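Local structure of KLLA0E03807p (Kluyveromyces lactis, 3SQI) at residues K112-L117 / I255-L261; L140-Q144 / T196-M202; W145-T149 / N184-V188; W275-P279 / Y306-N311. The protein binds DNA through the domain described here, the first part of a longer chain, and, as Ndc10, probably serves as a platform for inner kinetochore assembly in budding yeast. All blocks are in the same frame, centred on the assembly; numbering follows the deposited sequence.

Interaction 1: residues K112-L117 / I255-L261; sequences KISINL and IFKYCQL
Ile-113 sends its CD1 methyl against the ring of Phe-256, 3.5 Å from CE2, with the two side chains crossing at about a right angle. Its first torsion (chi1 -76°) sets CG1 beside the backbone N, the branch from which CD1 reaches over to the second helix. A branched aliphatic suits this place because CG1 also meets the sulfur of Cys-259 at SG, 4.1 Å away, while CB of Asn-116, one turn on, touches the same SG. The small thiol can thus lie between two residues of the facing helix. Farther along, CD2 of Leu-117 packs on CD1 of Ile-255 at 3.6 Å. At the other end the aliphatic stem of Lys-112 crosses Leu-261, with CG 3.7 Å from CD1.

Behind these contacts stand the groups that fix them. Asn-116 donates from ND2 to Gln-393 O, and its OD1 accepts from Ile-395 N. The amide, held by these two bonds, stands nearly upright to the Tyr-258 ring (planes 82° apart), whose hydroxyl bonds Asp-396. Gln-260, with its positive phi, closes the helix in a Schellman motif, which turns the chain so that Leu-261 faces back to Lys-112. The axes cross at 100°, 10.3 Å apart, so this is a steep helix crossing. Helix 133-149 completes the packing, with Leu-140 beside Leu-117 and Leu-139 beside Ile-255, and the loop around Leu-394 lies against Asn-116.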
loop_
_atom_site.group_PDB
_atom_site.type_symbol
_atom_site.label_atom_id
_atom_site.label_comp_id
_atom_site.label_asym_id
_atom_site.label_seq_id
_atom_site.Cartn_x
_atom_site.Cartn_y
_atom_site.Cartn_z
ATOM N N LYS A 112 5.332 15.727 3.159
ATOM C CA LYS A 112 5.311 17.075 2.600
ATOM C C LYS A 112 4.230 17.253 1.542
ATOM O O LYS A 112 3.564 18.281 1.522
ATOM C CB LYS A 112 6.678 17.464 2.038
ATOM C CG LYS A 112 6.649 18.714 1.178
ATOM C CD LYS A 112 6.569 19.966 2.026
ATOM C CE LYS A 112 6.698 21.217 1.178
ATOM N NZ LYS A 112 7.957 21.197 0.390
ATOM N N ILE A 113 4.022 16.247 0.699
ATOM C CA ILE A 113 2.965 16.340 -0.295
ATOM C C ILE A 113 1.574 16.146 0.323
ATOM O O ILE A 113 0.702 17.016 0.210
ATOM C CB ILE A 113 3.134 15.351 -1.461
ATOM C CG1 ILE A 113 4.221 15.821 -2.428
ATOM C CG2 ILE A 113 1.822 15.222 -2.212
ATOM C CD1 ILE A 113 3.863 15.654 -3.915
ATOM N N SER A 114 1.367 14.977 0.929
ATOM C CA SER A 114 0.016 14.503 1.199
ATOM C C SER A 114 -0.751 15.666 1.811
ATOM O O SER A 114 -1.741 16.152 1.257
ATOM C CB SER A 114 0.040 13.310 2.134
ATOM O OG SER A 114 0.947 12.330 1.699
ATOM N N ILE A 115 -0.193 16.191 2.890
ATOM C CA ILE A 115 -0.764 17.333 3.609
ATOM C C ILE A 115 -1.252 18.460 2.684
ATOM O O ILE A 115 -2.437 18.815 2.674
ATOM C CB ILE A 115 0.256 17.884 4.617
ATOM C CG1 ILE A 115 -0.380 18.882 5.577
ATOM C CG2 ILE A 115 1.480 18.463 3.920
ATOM C CD1 ILE A 115 0.641 19.650 6.361
ATOM N N ASN A 116 -0.328 19.045 1.934
ATOM C CA ASN A 116 -0.659 20.108 0.984
ATOM C C ASN A 116 -1.798 19.747 0.027
ATOM O O ASN A 116 -2.594 20.610 -0.346
ATOM C CB ASN A 116 0.569 20.513 0.157
ATOM C CG ASN A 116 1.611 21.243 0.975
ATOM O OD1 ASN A 116 1.599 22.470 1.066
ATOM N ND2 ASN A 116 2.519 20.494 1.575
ATOM N N LEU A 117 -1.856 18.488 -0.400
ATOM C CA LEU A 117 -2.921 18.044 -1.298
ATOM C C LEU A 117 -4.262 17.818 -0.584
ATOM O O LEU A 117 -5.318 17.840 -1.218
ATOM C CB LEU A 117 -2.498 16.810 -2.093
ATOM C CG LEU A 117 -1.837 17.158 -3.429
ATOM C CD1 LEU A 117 -1.881 15.971 -4.398
ATOM C CD2 LEU A 117 -2.526 18.345 -4.028
ATOM N N ILE A 255 2.293 19.890 -8.815
ATOM C CA ILE A 255 2.257 19.800 -7.361
ATOM C C ILE A 255 3.648 19.805 -6.731
ATOM O O ILE A 255 3.874 20.491 -5.734
ATOM C CB ILE A 255 1.480 18.557 -6.884
ATOM C CG1 ILE A 255 1.322 18.591 -5.366
ATOM C CG2 ILE A 255 2.183 17.283 -7.318
ATOM C CD1 ILE A 255 0.656 19.851 -4.853
ATOM N N PHE A 256 4.574 19.045 -7.313
ATOM C CA PHE A 256 5.954 19.031 -6.848
ATOM C C PHE A 256 6.526 20.447 -6.867
ATOM O O PHE A 256 7.234 20.859 -5.948
ATOM C CB PHE A 256 6.800 18.095 -7.715
ATOM C CG PHE A 256 6.905 16.700 -7.178
ATOM C CD1 PHE A 256 8.124 16.195 -6.765
ATOM C CD2 PHE A 256 5.781 15.899 -7.067
ATOM C CE1 PHE A 256 8.223 14.912 -6.263
ATOM C CE2 PHE A 256 5.872 14.614 -6.564
ATOM C CZ PHE A 256 7.095 14.120 -6.159
ATOM N N LYS A 257 6.213 21.193 -7.919
ATOM C CA LYS A 257 6.610 22.591 -7.978
ATOM C C LYS A 257 6.160 23.298 -6.702
ATOM O O LYS A 257 6.983 23.694 -5.875
ATOM C CB LYS A 257 6.010 23.283 -9.209
ATOM C CG LYS A 257 6.647 22.896 -10.547
ATOM C CD LYS A 257 5.996 23.652 -11.707
ATOM C CE LYS A 257 6.490 23.169 -13.070
ATOM N NZ LYS A 257 7.688 23.912 -13.566
ATOM N N TYR A 258 4.845 23.420 -6.542
ATOM C CA TYR A 258 4.234 24.113 -5.405
ATOM C C TYR A 258 4.765 23.602 -4.061
ATOM O O TYR A 258 4.823 24.351 -3.083
ATOM C CB TYR A 258 2.709 23.977 -5.500
ATOM C CG TYR A 258 1.896 24.474 -4.321
ATOM C CD1 TYR A 258 1.327 25.740 -4.322
ATOM C CD2 TYR A 258 1.649 23.651 -3.233
ATOM C CE1 TYR A 258 0.560 26.180 -3.252
ATOM C CE2 TYR A 258 0.887 24.081 -2.164
ATOM C CZ TYR A 258 0.346 25.342 -2.176
ATOM O OH TYR A 258 -0.411 25.757 -1.104
ATOM N N CYS A 259 5.160 22.334 -4.015
ATOM C CA CYS A 259 5.746 21.769 -2.803
ATOM C C CYS A 259 7.255 22.005 -2.762
ATOM O O CYS A 259 7.902 21.783 -1.740
ATOM C CB CYS A 259 5.438 20.273 -2.692
ATOM S SG CYS A 259 3.671 19.931 -2.534
ATOM N N GLN A 260 7.814 22.427 -3.892
ATOM C CA GLN A 260 9.245 22.687 -3.997
ATOM C C GLN A 260 10.078 21.439 -3.754
ATOM O O GLN A 260 11.094 21.496 -3.057
ATOM C CB GLN A 260 9.668 23.788 -3.026
ATOM C CG GLN A 260 8.935 25.105 -3.234
ATOM C CD GLN A 260 9.425 26.202 -2.307
ATOM O OE1 GLN A 260 9.874 27.251 -2.757
ATOM N NE2 GLN A 260 9.334 25.962 -1.006
ATOM N N LEU A 261 9.655 20.318 -4.332
ATOM C CA LEU A 261 10.461 19.111 -4.299
ATOM C C LEU A 261 10.814 18.772 -5.739
ATOM O O LEU A 261 9.996 18.973 -6.642
ATOM C CB LEU A 261 9.676 17.964 -3.671
ATOM C CG LEU A 261 9.226 18.216 -2.233
ATOM C CD1 LEU A 261 8.134 17.235 -1.816
ATOM C CD2 LEU A 261 10.423 18.174 -1.287
#

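Interaction 2: residues L140-Q144 / T196-M202; sequences LLDFQ and TCPIFTM
The carboxamide of Gln-144 is the flat group that reaches helix 198-210, and it works through its two ends. OE1 lies 2.7 Å from Thr-201 OG1; this hydroxyl is also 2.8 Å from Cys-197 O, and its single proton could go to either acceptor. At the amide's other end, NE2 passes Thr-196 at 3.4 Å from CA, donates to Phe-195 O, and makes a weak bond to Ser-114 OG. The Pro-198 ring packs lower on the same side chain, its CB 3.8 Å from Gln-144 CB. A leucine in place of Gln-144 would fill a similar volume but is likely to leave Phe-195 O without its donor and the Thr-201 hydroxyl facing carbon.

Leu-141 supplies the apolar half. With CG anti to N (chi1 -177°), it carries CD1 against helix 198-210, 3.7 Å from Thr-201 CG2 and close to CB of Met-202. Leu-140 approaches Thr-201 as well, its CD2 3.6 Å from OG1. Threonine fits here because it offers a methyl to the leucines and a hydroxyl to the amide.

The second helix starts in orthodox fashion. Cys-197 is the N-cap, its SG accepting from Phe-200 N at 3.5 Å and 169°, and Pro-198, which has no N-H to lose, occupies the first turn. Trp-118 covers Thr-201, and Met-202 reaches helix 332-355. The two helices run nearly antiparallel (159°), so the capped start of one abuts the flank of the other. Such a buried helix pair lies within the CBF3-subunit domain 2 family region, whose clan suggests a relationship to DNA breaking-and-rejoining enzymes.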
loop_
_atom_site.group_PDB
_atom_site.type_symbol
_atom_site.label_atom_id
_atom_site.label_comp_id
_atom_site.label_asym_id
_atom_site.label_seq_id
_atom_site.Cartn_x
_atom_site.Cartn_y
_atom_site.Cartn_z
ATOM N N LEU A 140 -3.562 12.667 -5.387
ATOM C CA LEU A 140 -2.981 12.208 -4.135
ATOM C C LEU A 140 -3.130 10.705 -3.957
ATOM O O LEU A 140 -2.244 10.057 -3.424
ATOM C CB LEU A 140 -3.601 12.930 -2.939
ATOM C CG LEU A 140 -3.127 12.369 -1.598
ATOM C CD1 LEU A 140 -1.675 12.758 -1.347
ATOM C CD2 LEU A 140 -4.019 12.813 -0.447
ATOM N N LEU A 141 -4.259 10.149 -4.381
ATOM C CA LEU A 141 -4.457 8.712 -4.255
ATOM C C LEU A 141 -3.498 8.019 -5.196
ATOM O O LEU A 141 -2.833 7.063 -4.807
ATOM C CB LEU A 141 -5.890 8.290 -4.578
ATOM C CG LEU A 141 -6.121 6.789 -4.373
ATOM C CD1 LEU A 141 -6.442 6.517 -2.917
ATOM C CD2 LEU A 141 -7.228 6.247 -5.266
ATOM N N ASP A 142 -3.400 8.496 -6.431
ATOM C CA ASP A 142 -2.436 7.861 -7.333
ATOM C C ASP A 142 -1.001 7.855 -6.770
ATOM O O ASP A 142 -0.306 6.834 -6.803
ATOM C CB ASP A 142 -2.451 8.505 -8.706
ATOM C CG ASP A 142 -1.567 7.776 -9.679
ATOM O OD1 ASP A 142 -0.430 8.236 -9.913
ATOM O OD2 ASP A 142 -2.005 6.726 -10.194
ATOM N N PHE A 143 -0.573 8.998 -6.245
ATOM C CA PHE A 143 0.738 9.123 -5.616
ATOM C C PHE A 143 0.915 8.213 -4.395
ATOM O O PHE A 143 1.843 7.413 -4.349
ATOM C CB PHE A 143 0.981 10.582 -5.228
ATOM C CG PHE A 143 2.246 10.807 -4.451
ATOM C CD1 PHE A 143 3.480 10.755 -5.077
ATOM C CD2 PHE A 143 2.199 11.104 -3.100
ATOM C CE1 PHE A 143 4.647 10.973 -4.361
ATOM C CE2 PHE A 143 3.359 11.325 -2.380
ATOM C CZ PHE A 143 4.585 11.259 -3.010
ATOM N N GLN A 144 0.032 8.341 -3.409
ATOM C CA GLN A 144 0.132 7.564 -2.176
ATOM C C GLN A 144 0.156 6.078 -2.528
ATOM O O GLN A 144 0.786 5.252 -1.853
ATOM C CB GLN A 144 -1.061 7.861 -1.257
ATOM C CG GLN A 144 -1.217 9.317 -0.842
ATOM C CD GLN A 144 -1.876 9.471 0.528
ATOM O OE1 GLN A 144 -2.791 8.720 0.883
ATOM N NE2 GLN A 144 -1.398 10.437 1.311
ATOM N N THR A 196 -1.504 10.614 5.376
ATOM C CA THR A 196 -0.564 9.861 4.555
ATOM C C THR A 196 -1.070 8.439 4.309
ATOM O O THR A 196 -0.356 7.603 3.745
ATOM C CB THR A 196 0.833 9.822 5.187
ATOM O OG1 THR A 196 0.731 9.386 6.546
ATOM C CG2 THR A 196 1.458 11.203 5.167
ATOM N N CYS A 197 -2.288 8.162 4.772
ATOM C CA CYS A 197 -2.959 6.895 4.470
ATOM C C CYS A 197 -3.736 6.955 3.152
ATOM O O CYS A 197 -4.598 7.815 2.971
ATOM C CB CYS A 197 -3.885 6.474 5.607
ATOM S SG CYS A 197 -4.872 5.027 5.184
ATOM N N PRO A 198 -3.411 6.046 2.220
ATOM C CA PRO A 198 -3.981 5.982 0.870
ATOM C C PRO A 198 -5.414 5.504 0.878
ATOM O O PRO A 198 -6.161 5.816 -0.048
ATOM C CB PRO A 198 -3.109 4.933 0.174
ATOM C CG PRO A 198 -2.698 4.029 1.259
ATOM C CD PRO A 198 -2.496 4.921 2.473
ATOM N N ILE A 199 -5.779 4.732 1.899
ATOM C CA ILE A 199 -7.124 4.182 1.988
ATOM C C ILE A 199 -8.123 5.221 2.497
ATOM O O ILE A 199 -9.247 5.291 2.022
ATOM C CB ILE A 199 -7.165 2.953 2.897
ATOM C CG1 ILE A 199 -6.246 1.869 2.347
ATOM C CG2 ILE A 199 -8.599 2.436 3.041
ATOM C CD1 ILE A 199 -6.018 0.741 3.326
ATOM N N PHE A 200 -7.708 6.009 3.480
ATOM C CA PHE A 200 -8.500 7.125 3.956
ATOM C C PHE A 200 -8.720 8.060 2.781
ATOM O O PHE A 200 -9.840 8.504 2.493
ATOM C CB PHE A 200 -7.731 7.847 5.053
ATOM C CG PHE A 200 -8.412 9.074 5.560
ATOM C CD1 PHE A 200 -7.750 10.286 5.583
ATOM C CD2 PHE A 200 -9.712 9.021 6.015
ATOM C CE1 PHE A 200 -8.373 11.420 6.057
ATOM C CE2 PHE A 200 -10.341 10.152 6.486
ATOM C CZ PHE A 200 -9.673 11.351 6.507
ATOM N N THR A 201 -7.623 8.346 2.099
ATOM C CA THR A 201 -7.655 9.140 0.886
ATOM C C THR A 201 -8.701 8.584 -0.061
ATOM O O THR A 201 -9.557 9.314 -0.562
ATOM C CB THR A 201 -6.282 9.119 0.194
ATOM O OG1 THR A 201 -5.311 9.761 1.039
ATOM C CG2 THR A 201 -6.343 9.815 -1.170
ATOM N N MET A 202 -8.648 7.280 -0.288
ATOM C CA MET A 202 -9.557 6.657 -1.232
ATOM C C MET A 202 -11.003 6.715 -0.749
ATOM O O MET A 202 -11.938 6.699 -1.549
ATOM C CB MET A 202 -9.155 5.212 -1.476
ATOM C CG MET A 202 -10.045 4.509 -2.478
ATOM S SD MET A 202 -9.635 2.765 -2.534
ATOM C CE MET A 202 -9.153 2.507 -0.827
#

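Interaction 3: residues W145-T149 / N184-V188; sequences WKFNT and NFVLV
Trp-145 opens the contact by turning an edge of its indole to the face of Phe-185, an edge-to-face pair with ring centroids 5.3 Å apart and planes at 61°. The atom over the phenyl face is NE1, 3.8 Å above the ring plane and displaced toward its rim, so the polar edge of the indole approaches the electron-rich face. Beside it CZ2 reaches Phe-185 CZ at 4.0 Å. The indole swings off the helix toward the strand, where CD1 also touches Leu-187 CD1 at 4.1 Å.

One turn on, Asn-148 meets the strand through its CB, 4.0 Å from Leu-187 CD2. Its amide is used elsewhere: ND2 donates to Asn-311 OD1, giving a buried polar group a partner while its stem stays in apolar company. Thr-149, in the last turn, brings its hydroxyl alongside the base of the Phe-185 side chain, with OG1 3.4 Å from CG. Phe-185 has CG between the backbone N and the carbonyl carbon (chi1 71°), the crowded position, and its ring thereby comes to lie beside both Trp-145 and Thr-149.

Alternation along the strand puts Phe-185 and Leu-187 on the helix, while Val-186 turns to Ile-307 of helix 304-310. Strand 185-187 is an outermost strand of a three-stranded antiparallel sheet, and the end of helix 133-149 crosses this strand at 115°. A small antiparallel sheet set beside a helical core is consistent with the tyrosine-recombinase-like fold.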
loop_
_atom_site.group_PDB
_atom_site.type_symbol
_atom_site.label_atom_id
_atom_site.label_comp_id
_atom_site.label_asym_id
_atom_site.label_seq_id
_atom_site.Cartn_x
_atom_site.Cartn_y
_atom_site.Cartn_z
ATOM N N TRP A 145 -0.548 5.753 -3.605
ATOM C CA TRP A 145 -0.693 4.386 -4.067
ATOM C C TRP A 145 0.627 3.875 -4.630
ATOM O O TRP A 145 1.117 2.844 -4.195
ATOM C CB TRP A 145 -1.769 4.343 -5.143
ATOM C CG TRP A 145 -2.101 2.985 -5.632
ATOM C CD1 TRP A 145 -1.770 1.803 -5.051
ATOM C CD2 TRP A 145 -2.844 2.664 -6.817
ATOM N NE1 TRP A 145 -2.263 0.754 -5.800
ATOM C CE2 TRP A 145 -2.924 1.258 -6.891
ATOM C CE3 TRP A 145 -3.449 3.429 -7.822
ATOM C CZ2 TRP A 145 -3.585 0.598 -7.931
ATOM C CZ3 TRP A 145 -4.101 2.776 -8.857
ATOM C CH2 TRP A 145 -4.162 1.373 -8.904
ATOM N N LYS A 146 1.210 4.600 -5.587
ATOM C CA LYS A 146 2.527 4.224 -6.112
ATOM C C LYS A 146 3.515 4.106 -4.962
ATOM O O LYS A 146 4.140 3.074 -4.758
ATOM C CB LYS A 146 3.033 5.266 -7.101
ATOM C CG LYS A 146 4.460 5.063 -7.534
ATOM C CD LYS A 146 4.588 3.861 -8.450
ATOM C CE LYS A 146 5.870 3.916 -9.305
ATOM N NZ LYS A 146 7.137 3.830 -8.510
ATOM N N PHE A 147 3.615 5.173 -4.188
ATOM C CA PHE A 147 4.496 5.216 -3.035
ATOM C C PHE A 147 4.383 3.978 -2.143
ATOM O O PHE A 147 5.396 3.448 -1.705
ATOM C CB PHE A 147 4.171 6.461 -2.220
ATOM C CG PHE A 147 5.256 6.877 -1.286
ATOM C CD1 PHE A 147 5.996 8.021 -1.540
ATOM C CD2 PHE A 147 5.528 6.140 -0.143
ATOM C CE1 PHE A 147 6.996 8.423 -0.677
ATOM C CE2 PHE A 147 6.535 6.534 0.726
ATOM C CZ PHE A 147 7.274 7.678 0.457
ATOM N N ASN A 148 3.167 3.526 -1.851
ATOM C CA ASN A 148 2.997 2.356 -0.977
ATOM C C ASN A 148 3.200 0.995 -1.653
ATOM O O ASN A 148 3.799 0.092 -1.079
ATOM C CB ASN A 148 1.644 2.387 -0.257
ATOM C CG ASN A 148 1.714 3.100 1.079
ATOM O OD1 ASN A 148 2.300 4.177 1.191
ATOM N ND2 ASN A 148 1.132 2.492 2.108
ATOM N N THR A 149 2.668 0.848 -2.859
ATOM C CA THR A 149 2.742 -0.406 -3.598
ATOM C C THR A 149 3.906 -0.511 -4.603
ATOM O O THR A 149 4.211 -1.599 -5.092
ATOM C CB THR A 149 1.444 -0.612 -4.387
ATOM O OG1 THR A 149 1.401 -1.948 -4.889
ATOM C CG2 THR A 149 1.377 0.370 -5.565
ATOM N N ASN A 184 0.417 -7.302 -8.348
ATOM C CA ASN A 184 0.219 -8.041 -7.116
ATOM C C ASN A 184 0.550 -7.150 -5.932
ATOM O O ASN A 184 1.715 -6.798 -5.735
ATOM C CB ASN A 184 1.133 -9.268 -7.135
ATOM C CG ASN A 184 0.861 -10.227 -5.998
ATOM O OD1 ASN A 184 1.180 -9.945 -4.842
ATOM N ND2 ASN A 184 0.297 -11.386 -6.324
ATOM N N PHE A 185 -0.455 -6.774 -5.145
ATOM C CA PHE A 185 -0.200 -5.874 -4.019
ATOM C C PHE A 185 -1.214 -5.917 -2.885
ATOM O O PHE A 185 -2.302 -6.464 -3.035
ATOM C CB PHE A 185 -0.091 -4.448 -4.517
ATOM C CG PHE A 185 -1.389 -3.871 -4.956
ATOM C CD1 PHE A 185 -2.202 -3.210 -4.052
ATOM C CD2 PHE A 185 -1.801 -3.984 -6.274
ATOM C CE1 PHE A 185 -3.408 -2.670 -4.450
ATOM C CE2 PHE A 185 -3.005 -3.447 -6.682
ATOM C CZ PHE A 185 -3.810 -2.790 -5.767
ATOM N N VAL A 186 -0.835 -5.336 -1.746
ATOM C CA VAL A 186 -1.720 -5.221 -0.581
ATOM C C VAL A 186 -1.625 -3.853 0.118
ATOM O O VAL A 186 -0.551 -3.450 0.571
ATOM C CB VAL A 186 -1.407 -6.311 0.465
ATOM C CG1 VAL A 186 -2.161 -6.037 1.779
ATOM C CG2 VAL A 186 -1.706 -7.710 -0.095
ATOM N N LEU A 187 -2.755 -3.157 0.229
ATOM C CA LEU A 187 -2.821 -1.863 0.917
ATOM C C LEU A 187 -3.398 -1.986 2.326
ATOM O O LEU A 187 -4.299 -2.783 2.569
ATOM C CB LEU A 187 -3.643 -0.853 0.114
ATOM C CG LEU A 187 -3.017 -0.270 -1.155
ATOM C CD1 LEU A 187 -3.801 0.949 -1.588
ATOM C CD2 LEU A 187 -1.558 0.111 -0.925
ATOM N N VAL A 188 -2.876 -1.187 3.249
ATOM C CA VAL A 188 -3.272 -1.277 4.647
ATOM C C VAL A 188 -3.473 0.123 5.231
ATOM O O VAL A 188 -2.705 1.048 4.943
ATOM C CB VAL A 188 -2.209 -2.059 5.457
ATOM C CG1 VAL A 188 -2.301 -1.736 6.944
ATOM C CG2 VAL A 188 -2.359 -3.553 5.214
#

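Interaction 4: residues W275-P279 / Y306-N311; sequences WPQFP and YIEKMN
Met-310 and Phe-278 form a Met-aromatic contact. The thioether lies over one face of the ring, with SD 4.6 Å from the ring centroid and 5° off its normal; the methyl CE lies between them, though it is modelled too tightly for its exact place to be trusted. Bends at chi2 and chi3 let the flexible methionine fold over the ring.

Apolar packing surrounds this pair. Pro-276 CB rests on the same sulfur, 3.8 Å from SD, while Phe-278 reaches Tyr-306 (CD1 to CD1, 4.1 Å) and Ile-307, whose CG1 is 4.2 Å from CE1. Pro-279 CG lies 3.8 Å from CZ of Tyr-306. With an alanine in place of Phe-278, the Met-310 thioether would probably lose its aromatic face and a gap would open beside Tyr-306 and Ile-307.

The polar contacts centre on Asn-311. Its ND2 donates to Ile-307 O at 2.8 Å (149°), in the carbonyl plane on a lone pair, and this oxygen also accepts from Asn-311 N. The same amide bonds Val-186 O of strand 185-187 and Val-188 N just beyond it. An irregular, proline-rich loop is thus laid over helix 304-310, which itself borders the small antiparallel sheet that includes strand 185-187.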
loop_
_atom_site.group_PDB
_atom_site.type_symbol
_atom_site.label_atom_id
_atom_site.label_comp_id
_atom_site.label_asym_id
_atom_site.label_seq_id
_atom_site.Cartn_x
_atom_site.Cartn_y
_atom_site.Cartn_z
ATOM N N TRP A 275 13.904 1.052 -5.016
ATOM C CA TRP A 275 12.770 0.773 -4.143
ATOM C C TRP A 275 12.290 -0.684 -4.097
ATOM O O TRP A 275 12.296 -1.392 -5.115
ATOM C CB TRP A 275 11.607 1.694 -4.500
ATOM C CG TRP A 275 11.798 3.071 -3.980
ATOM C CD1 TRP A 275 12.972 3.643 -3.589
ATOM C CD2 TRP A 275 10.779 4.051 -3.761
ATOM N NE1 TRP A 275 12.750 4.928 -3.155
ATOM C CE2 TRP A 275 11.411 5.201 -3.250
ATOM C CE3 TRP A 275 9.394 4.067 -3.954
ATOM C CZ2 TRP A 275 10.706 6.356 -2.930
ATOM C CZ3 TRP A 275 8.698 5.209 -3.637
ATOM C CH2 TRP A 275 9.354 6.341 -3.129
ATOM N N PRO A 276 11.866 -1.122 -2.901
ATOM C CA PRO A 276 11.208 -2.392 -2.582
ATOM C C PRO A 276 10.005 -2.667 -3.476
ATOM O O PRO A 276 9.336 -1.722 -3.905
ATOM C CB PRO A 276 10.726 -2.170 -1.149
ATOM C CG PRO A 276 11.747 -1.261 -0.570
ATOM C CD PRO A 276 12.173 -0.347 -1.687
ATOM N N GLN A 277 9.740 -3.951 -3.727
ATOM C CA GLN A 277 8.611 -4.404 -4.542
ATOM C C GLN A 277 7.935 -5.650 -3.960
ATOM O O GLN A 277 8.544 -6.402 -3.202
ATOM C CB GLN A 277 9.086 -4.743 -5.955
ATOM C CG GLN A 277 9.729 -3.604 -6.695
ATOM C CD GLN A 277 10.459 -4.079 -7.937
ATOM O OE1 GLN A 277 11.670 -3.887 -8.070
ATOM N NE2 GLN A 277 9.728 -4.714 -8.851
ATOM N N PHE A 278 6.676 -5.874 -4.318
ATOM C CA PHE A 278 6.050 -7.153 -4.009
ATOM C C PHE A 278 6.559 -8.193 -5.002
ATOM O O PHE A 278 6.903 -7.856 -6.135
ATOM C CB PHE A 278 4.520 -7.066 -4.073
ATOM C CG PHE A 278 3.905 -6.308 -2.932
ATOM C CD1 PHE A 278 4.090 -6.726 -1.622
ATOM C CD2 PHE A 278 3.138 -5.178 -3.168
ATOM C CE1 PHE A 278 3.530 -6.022 -0.568
ATOM C CE2 PHE A 278 2.576 -4.472 -2.120
ATOM C CZ PHE A 278 2.769 -4.895 -0.818
ATOM N N PRO A 279 6.625 -9.459 -4.573
ATOM C CA PRO A 279 6.990 -10.591 -5.429
ATOM C C PRO A 279 5.906 -10.818 -6.463
ATOM O O PRO A 279 4.928 -10.070 -6.460
ATOM C CB PRO A 279 7.004 -11.765 -4.454
ATOM C CG PRO A 279 7.176 -11.149 -3.105
ATOM C CD PRO A 279 6.448 -9.862 -3.170
ATOM N N TYR A 306 6.408 -8.082 4.473
ATOM C CA TYR A 306 6.379 -7.333 3.220
ATOM C C TYR A 306 5.394 -6.196 3.327
ATOM O O TYR A 306 5.717 -5.050 3.035
ATOM C CB TYR A 306 5.937 -8.230 2.066
ATOM C CG TYR A 306 7.072 -8.921 1.343
ATOM C CD1 TYR A 306 7.401 -8.578 0.038
ATOM C CD2 TYR A 306 7.815 -9.912 1.963
ATOM C CE1 TYR A 306 8.434 -9.201 -0.626
ATOM C CE2 TYR A 306 8.850 -10.544 1.304
ATOM C CZ TYR A 306 9.154 -10.186 0.011
ATOM O OH TYR A 306 10.188 -10.811 -0.648
ATOM N N ILE A 307 4.182 -6.540 3.747
ATOM C CA ILE A 307 3.051 -5.616 3.777
ATOM C C ILE A 307 3.199 -4.526 4.839
ATOM O O ILE A 307 2.878 -3.367 4.591
ATOM C CB ILE A 307 1.753 -6.390 4.002
ATOM C CG1 ILE A 307 1.592 -7.458 2.913
ATOM C CG2 ILE A 307 0.565 -5.453 4.022
ATOM C CD1 ILE A 307 0.346 -8.335 3.065
ATOM N N GLU A 308 3.691 -4.892 6.019
ATOM C CA GLU A 308 3.880 -3.920 7.089
ATOM C C GLU A 308 5.034 -3.004 6.753
ATOM O O GLU A 308 5.031 -1.833 7.122
ATOM C CB GLU A 308 4.172 -4.610 8.416
ATOM C CG GLU A 308 3.110 -5.594 8.857
ATOM C CD GLU A 308 3.502 -6.339 10.117
ATOM O OE1 GLU A 308 3.323 -7.574 10.155
ATOM O OE2 GLU A 308 3.990 -5.689 11.068
ATOM N N LYS A 309 6.030 -3.544 6.060
ATOM C CA LYS A 309 7.193 -2.751 5.675
ATOM C C LYS A 309 6.862 -1.762 4.563
ATOM O O LYS A 309 7.176 -0.580 4.669
ATOM C CB LYS A 309 8.350 -3.652 5.250
ATOM C CG LYS A 309 9.511 -2.907 4.620
ATOM C CD LYS A 309 10.287 -2.058 5.619
ATOM C CE LYS A 309 11.534 -1.459 4.968
ATOM N NZ LYS A 309 12.327 -0.632 5.914
ATOM N N MET A 310 6.214 -2.245 3.506
ATOM C CA MET A 310 5.912 -1.407 2.348
ATOM C C MET A 310 4.811 -0.388 2.608
ATOM O O MET A 310 4.839 0.715 2.067
ATOM C CB MET A 310 5.593 -2.263 1.121
ATOM C CG MET A 310 6.811 -3.006 0.584
ATOM S SD MET A 310 6.970 -2.848 -1.204
ATOM C CE MET A 310 6.133 -4.328 -1.728
ATOM N N ASN A 311 3.844 -0.758 3.438
ATOM C CA ASN A 311 2.828 0.187 3.882
ATOM C C ASN A 311 3.313 0.932 5.127
ATOM O O ASN A 311 2.664 1.864 5.604
ATOM C CB ASN A 311 1.502 -0.526 4.162
ATOM C CG ASN A 311 0.871 -1.118 2.907
ATOM O OD1 ASN A 311 -0.063 -0.549 2.345
ATOM N ND2 ASN A 311 1.375 -2.266 2.469
#

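Overall arrangement
All four contacts are largely buried, but their places differ. Interaction 3 lies about 3 Å from the centre of the chain, centre to centre, and interaction 1 about 20 Å, nearer the bound DNA and with one exposed residue at its margin. Interactions 2 and 3 share helix 133-149, using successive turns of it, and Ile-199 of the former packs on the strand end of the latter. A probable Ser-114 to Gln-144 bond ties interaction 1 to interaction 2. Asn-311 links interaction 4 to strand 185-187. Chemically, helix crossing in interaction 1 is mainly aliphatic, interaction 2 adds buried amide and hydroxyl groups, and interactions 3 and 4 rely on aromatic faces.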